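Local coordinates for protein GTP cyclohydrolase 1 type 2 homolog (Escherichia coli, Escherichia coli O157:H7, PDB 1NMO) that belongs to the NIF3 family, carries a dinuclear iron site in a ring-shaped hexamer, and may help degrade radiation-damaged nucleotides, at residues Y66-E71 and G95-L100; S177-A182 and I200-E205. All coordinates share one frame; numbering follows the deposited sequence.

In the fold
Contact 1 comes first along the chain. Its segment 66-71 follows strand 59-62. The chain then runs through helix 78-88 and strand 92-95 before segment 95-100 closes the loop. Strands 59-62 and 92-95 are parallel neighbours in the five-stranded sheet, so the contact joins the loops that leave them, next to the iron site. Contact 2 opens only later, in the part of the chain that forms the six-stranded sheet. It pairs helix 179-185 with helix 197-205, and strand 189-192 lies between them in sequence. The two contacts are in series and neither nests nor crosses. The centres of contact 1 and contact 2 are about 26 Å apart, and the contacts do not touch.

Contact 1 (Y66-E71 and G95-L100); sequences YFWKGE and GWHLPL
Trp68 points the edge of its indole at the face of His97 in a T-shaped stack. The planes stand at 89°, and the six-membered ring of Trp68 lies 4.7 Å from the imidazole of His97, centre to centre. Trp68 CH2 sits over the centre of the imidazole and comes to 3.4 Å from His97 CD2. Trp68 CZ3 lies 3.6 Å from His97 ND1. His97 has CG anti to its backbone N (chi1 -171°), which carries the imidazole toward Trp68. Two hydrogen bonds set the rings: His97 ND1 pairs with Asp21 OD1, and Trp68 NE1 pairs with Gly65 O. The His97 ring also meets the ring of His63, an iron ligand, with planes at about 25°. This is the tight side. The other side is the type II turn from Trp68 to Glu71, closed by a 3.2 Å backbone hydrogen bond from Glu71 N to Trp68 O. Lys69, Gly70 and Glu71 are exposed there and do not touch segment 95-100. A weak hydrogen bond joins Phe67 N to Glu71 OE2. Across the segments, indole C-H groups meet an imidazole pi face, so dispersion and weak electrostatics hold the stack, while His97 ND1 and Trp68 NE1 bond to partners outside it.

Contact 2 (S177-A182 and I200-E205); sequences SFIDSA and IHSARE
Ile179 and Ser202 bring together two consecutive helices of a beta-alpha-beta-alpha-beta unit. Helix 179-185 and helix 197-205 pack side by side on one face of the six-stranded sheet, over parallel strands 189-192 and 209-212. The backbones are closest at Asp180 and Ser202, with CA atoms 6.6 Å apart. The apolar part is carried by the two branches of Ile179. Its CG2 lies 3.7 Å from Ser202 CB. Its longer branch has CG1 anti to the backbone N (chi1 -173°) and reaches across to Ala203, where CD1 is 3.9 Å from Ala203 N and 4.3 Å from Ala203 CB. Ile179 and Ala203 both touch Phe210 on strand 209-212, so this layer continues down to the sheet. The polar part is one side-chain hydrogen bond. It gives the buried Ser202 hydroxyl an acceptor on the neighbouring helix. The second subunit also reaches helix 197-205: its Arg82 forms a salt bridge with Glu205, and its Met78 packs on Ser202 and Glu205. The contact thus borders a hexamer interface. In the polar bond, Ser202 OG donates to Asp180 OD1 at 2.8 Å, on the syn side and 19° out of the carboxylate plane.

Contact 1 (Y66-E71 and G95-L100)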
loop_
_atom_site.group_PDB
_atom_site.type_symbol
_atom_site.label_atom_id
_atom_site.label_comp_id
_atom_site.label_asym_id
_atom_site.label_seq_id
_atom_site.Cartn_x
_atom_site.Cartn_y
_atom_site.Cartn_z
ATOM N N TYR A 66 26.919 -15.923 23.171
ATOM C CA TYR A 66 27.036 -17.199 22.420
ATOM C C TYR A 66 27.180 -18.459 23.290
ATOM O O TYR A 66 26.967 -18.435 24.504
ATOM C CB TYR A 66 28.258 -17.129 21.492
ATOM C CG TYR A 66 28.371 -15.886 20.624
ATOM C CD1 TYR A 66 27.257 -15.288 20.131
ATOM C CD2 TYR A 66 29.627 -15.299 20.305
ATOM C CE1 TYR A 66 27.342 -14.123 19.360
ATOM C CE2 TYR A 66 29.709 -14.128 19.514
ATOM C CZ TYR A 66 28.540 -13.549 19.063
ATOM O OH TYR A 66 28.465 -12.341 18.357
ATOM N N PHE A 67 27.510 -19.571 22.634
ATOM C CA PHE A 67 27.799 -20.839 23.335
ATOM C C PHE A 67 26.656 -21.390 24.159
ATOM O O PHE A 67 26.864 -21.783 25.307
ATOM C CB PHE A 67 28.983 -20.593 24.248
ATOM C CG PHE A 67 30.094 -19.848 23.555
ATOM C CD1 PHE A 67 30.535 -20.274 22.310
ATOM C CD2 PHE A 67 30.681 -18.743 24.124
ATOM C CE1 PHE A 67 31.546 -19.601 21.637
ATOM C CE2 PHE A 67 31.674 -18.077 23.478
ATOM C CZ PHE A 67 32.108 -18.524 22.211
ATOM N N TRP A 68 25.445 -21.350 23.589
ATOM C CA TRP A 68 24.235 -21.892 24.228
ATOM C C TRP A 68 24.350 -23.434 24.330
ATOM O O TRP A 68 24.901 -24.121 23.420
ATOM C CB TRP A 68 22.989 -21.530 23.405
ATOM C CG TRP A 68 22.741 -20.067 23.416
ATOM C CD1 TRP A 68 23.282 -19.143 22.534
ATOM C CD2 TRP A 68 22.124 -19.282 24.488
ATOM N NE1 TRP A 68 23.065 -17.838 23.011
ATOM C CE2 TRP A 68 22.356 -17.887 24.183
ATOM C CE3 TRP A 68 21.405 -19.611 25.671
ATOM C CZ2 TRP A 68 21.895 -16.833 25.023
ATOM C CZ3 TRP A 68 20.951 -18.555 26.508
ATOM C CH2 TRP A 68 21.200 -17.184 26.171
ATOM N N LYS A 69 23.785 -23.950 25.424
ATOM C CA LYS A 69 23.829 -25.355 25.655
ATOM C C LYS A 69 23.167 -26.101 24.498
ATOM O O LYS A 69 22.028 -25.787 24.034
ATOM C CB LYS A 69 23.180 -25.736 27.004
ATOM C CG LYS A 69 23.696 -27.083 27.581
ATOM C CD LYS A 69 24.518 -26.921 28.935
ATOM C CE LYS A 69 23.886 -25.889 29.933
ATOM N NZ LYS A 69 22.571 -26.293 30.594
ATOM N N GLY A 70 23.951 -27.071 23.994
ATOM C CA GLY A 70 23.487 -27.902 22.901
ATOM C C GLY A 70 23.760 -27.478 21.471
ATOM O O GLY A 70 23.536 -28.319 20.624
ATOM N N GLU A 71 24.197 -26.244 21.188
ATOM C CA GLU A 71 24.462 -25.885 19.795
ATOM C C GLU A 71 25.798 -26.514 19.370
ATOM O O GLU A 71 26.577 -26.958 20.227
ATOM C CB GLU A 71 24.498 -24.349 19.606
ATOM C CG GLU A 71 25.565 -23.524 20.451
ATOM C CD GLU A 71 25.528 -22.002 20.154
ATOM O OE1 GLU A 71 24.381 -21.467 19.994
ATOM O OE2 GLU A 71 26.620 -21.344 20.080
ATOM N N GLY A 95 28.486 -11.446 28.143
ATOM C CA GLY A 95 27.036 -11.641 28.079
ATOM C C GLY A 95 26.551 -12.093 29.489
ATOM O O GLY A 95 27.294 -12.806 30.195
ATOM N N TRP A 96 25.376 -11.634 29.955
ATOM C CA TRP A 96 24.758 -12.095 31.192
ATOM C C TRP A 96 23.309 -12.440 30.833
ATOM O O TRP A 96 22.515 -11.561 30.487
ATOM C CB TRP A 96 24.767 -11.033 32.282
ATOM C CG TRP A 96 26.050 -11.031 33.027
ATOM C CD1 TRP A 96 26.372 -11.814 34.089
ATOM C CD2 TRP A 96 27.251 -10.305 32.689
ATOM N NE1 TRP A 96 27.682 -11.640 34.434
ATOM C CE2 TRP A 96 28.250 -10.718 33.594
ATOM C CE3 TRP A 96 27.572 -9.336 31.702
ATOM C CZ2 TRP A 96 29.543 -10.222 33.552
ATOM C CZ3 TRP A 96 28.844 -8.837 31.646
ATOM C CH2 TRP A 96 29.836 -9.286 32.577
ATOM N N HIS A 97 22.947 -13.717 30.915
ATOM C CA HIS A 97 21.596 -14.161 30.588
ATOM C C HIS A 97 20.679 -14.121 31.843
ATOM O O HIS A 97 20.316 -13.023 32.270
ATOM C CB HIS A 97 21.665 -15.560 29.953
ATOM C CG HIS A 97 20.373 -16.048 29.374
ATOM N ND1 HIS A 97 19.824 -17.275 29.713
ATOM C CD2 HIS A 97 19.486 -15.462 28.526
ATOM C CE1 HIS A 97 18.652 -17.418 29.110
ATOM N NE2 HIS A 97 18.422 -16.337 28.382
ATOM N N LEU A 98 20.351 -15.238 32.506
ATOM C CA LEU A 98 19.369 -15.123 33.609
ATOM C C LEU A 98 19.658 -14.074 34.671
ATOM O O LEU A 98 18.727 -13.333 35.147
ATOM C CB LEU A 98 19.084 -16.507 34.238
ATOM C CG LEU A 98 18.547 -17.467 33.128
ATOM C CD1 LEU A 98 18.263 -18.875 33.688
ATOM C CD2 LEU A 98 17.274 -16.930 32.514
ATOM N N PRO A 99 20.931 -13.928 35.054
ATOM C CA PRO A 99 21.151 -12.898 36.082
ATOM C C PRO A 99 20.630 -11.543 35.638
ATOM O O PRO A 99 20.132 -10.723 36.464
ATOM C CB PRO A 99 22.673 -12.919 36.290
ATOM C CG PRO A 99 23.021 -14.393 35.987
ATOM C CD PRO A 99 22.179 -14.622 34.721
ATOM N N LEU A 100 20.700 -11.270 34.338
ATOM C CA LEU A 100 20.223 -9.935 33.865
ATOM C C LEU A 100 18.691 -9.896 33.707
ATOM O O LEU A 100 18.110 -8.850 33.454
ATOM C CB LEU A 100 20.969 -9.525 32.575
ATOM C CG LEU A 100 20.905 -8.028 32.176
ATOM C CD1 LEU A 100 21.390 -7.119 33.316
ATOM C CD2 LEU A 100 21.929 -7.861 31.046
#

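Contact 2 (S177-A182 and I200-E205)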
loop_
_atom_site.group_PDB
_atom_site.type_symbol
_atom_site.label_atom_id
_atom_site.label_comp_id
_atom_site.label_asym_id
_atom_site.label_seq_id
_atom_site.Cartn_x
_atom_site.Cartn_y
_atom_site.Cartn_z
ATOM N N SER A 177 5.737 -19.913 28.526
ATOM C CA SER A 177 5.337 -21.186 29.120
ATOM C C SER A 177 4.997 -21.045 30.600
ATOM O O SER A 177 4.510 -22.005 31.237
ATOM C CB SER A 177 6.431 -22.252 28.857
ATOM O OG SER A 177 7.594 -21.955 29.594
ATOM N N PHE A 178 5.189 -19.831 31.138
ATOM C CA PHE A 178 4.936 -19.604 32.559
ATOM C C PHE A 178 3.511 -19.155 32.756
ATOM O O PHE A 178 3.073 -18.890 33.862
ATOM C CB PHE A 178 5.884 -18.523 33.075
ATOM C CG PHE A 178 7.284 -19.016 33.306
ATOM C CD1 PHE A 178 7.521 -20.070 34.221
ATOM C CD2 PHE A 178 8.376 -18.399 32.676
ATOM C CE1 PHE A 178 8.816 -20.494 34.499
ATOM C CE2 PHE A 178 9.683 -18.810 32.943
ATOM C CZ PHE A 178 9.932 -19.835 33.833
ATOM N N ILE A 179 2.765 -19.042 31.670
ATOM C CA ILE A 179 1.423 -18.614 31.848
ATOM C C ILE A 179 0.532 -19.481 32.749
ATOM O O ILE A 179 -0.335 -18.944 33.492
ATOM C CB ILE A 179 0.731 -18.420 30.489
ATOM C CG1 ILE A 179 -0.655 -17.802 30.734
ATOM C CG2 ILE A 179 0.611 -19.770 29.709
ATOM C CD1 ILE A 179 -1.356 -17.196 29.415
ATOM N N ASP A 180 0.709 -20.806 32.729
ATOM C CA ASP A 180 -0.185 -21.628 33.529
ATOM C C ASP A 180 0.133 -21.460 34.999
ATOM O O ASP A 180 -0.782 -21.306 35.827
ATOM C CB ASP A 180 -0.075 -23.078 33.180
ATOM C CG ASP A 180 -0.659 -23.408 31.823
ATOM O OD1 ASP A 180 -1.500 -22.636 31.272
ATOM O OD2 ASP A 180 -0.242 -24.492 31.326
ATOM N N SER A 181 1.419 -21.468 35.330
ATOM C CA SER A 181 1.734 -21.307 36.703
ATOM C C SER A 181 1.240 -19.913 37.183
ATOM O O SER A 181 0.880 -19.769 38.350
ATOM C CB SER A 181 3.224 -21.516 36.905
ATOM O OG SER A 181 3.769 -20.285 37.259
ATOM N N ALA A 182 1.190 -18.888 36.329
ATOM C CA ALA A 182 0.671 -17.593 36.819
ATOM C C ALA A 182 -0.798 -17.715 37.009
ATOM O O ALA A 182 -1.316 -17.164 37.919
ATOM C CB ALA A 182 0.948 -16.472 35.850
ATOM N N ILE A 200 -2.273 -19.363 23.811
ATOM C CA ILE A 200 -3.630 -18.845 23.564
ATOM C C ILE A 200 -4.779 -19.644 24.257
ATOM O O ILE A 200 -5.777 -19.078 24.729
ATOM C CB ILE A 200 -3.903 -18.809 22.007
ATOM C CG1 ILE A 200 -2.915 -17.860 21.344
ATOM C CG2 ILE A 200 -5.296 -18.299 21.741
ATOM C CD1 ILE A 200 -3.008 -16.482 21.917
ATOM N N HIS A 201 -4.663 -20.959 24.298
ATOM C CA HIS A 201 -5.728 -21.744 24.966
ATOM C C HIS A 201 -5.603 -21.522 26.481
ATOM O O HIS A 201 -6.594 -21.606 27.264
ATOM C CB HIS A 201 -5.560 -23.256 24.641
ATOM C CG HIS A 201 -5.434 -23.539 23.175
ATOM N ND1 HIS A 201 -6.355 -23.077 22.256
ATOM C CD2 HIS A 201 -4.452 -24.137 22.452
ATOM C CE1 HIS A 201 -5.946 -23.377 21.027
ATOM N NE2 HIS A 201 -4.793 -24.017 21.121
ATOM N N SER A 202 -4.377 -21.302 26.932
ATOM C CA SER A 202 -4.227 -21.048 28.371
ATOM C C SER A 202 -4.885 -19.736 28.750
ATOM O O SER A 202 -5.577 -19.680 29.748
ATOM C CB SER A 202 -2.757 -21.002 28.778
ATOM O OG SER A 202 -2.142 -22.265 28.545
ATOM N N ALA A 203 -4.695 -18.691 27.943
ATOM C CA ALA A 203 -5.266 -17.374 28.218
ATOM C C ALA A 203 -6.756 -17.475 28.272
ATOM O O ALA A 203 -7.416 -16.997 29.246
ATOM C CB ALA A 203 -4.885 -16.401 27.123
ATOM N N ARG A 204 -7.288 -18.120 27.225
ATOM C CA ARG A 204 -8.716 -18.303 27.087
ATOM C C ARG A 204 -9.380 -19.181 28.177
ATOM O O ARG A 204 -10.375 -18.778 28.766
ATOM C CB ARG A 204 -9.039 -18.917 25.702
ATOM C CG ARG A 204 -8.950 -17.945 24.531
ATOM C CD ARG A 204 -9.071 -18.727 23.146
ATOM N NE ARG A 204 -8.917 -17.813 21.988
ATOM C CZ ARG A 204 -8.850 -18.253 20.724
ATOM N NH1 ARG A 204 -8.919 -19.572 20.483
ATOM N NH2 ARG A 204 -8.755 -17.394 19.678
ATOM N N GLU A 205 -8.827 -20.370 28.411
ATOM C CA GLU A 205 -9.408 -21.328 29.335
ATOM C C GLU A 205 -9.262 -21.041 30.812
ATOM O O GLU A 205 -9.982 -21.611 31.648
ATOM C CB GLU A 205 -8.894 -22.719 28.980
ATOM C CG GLU A 205 -9.600 -23.241 27.682
ATOM C CD GLU A 205 -9.005 -24.597 27.185
ATOM O OE1 GLU A 205 -8.750 -25.525 27.995
ATOM O OE2 GLU A 205 -8.757 -24.750 25.969
#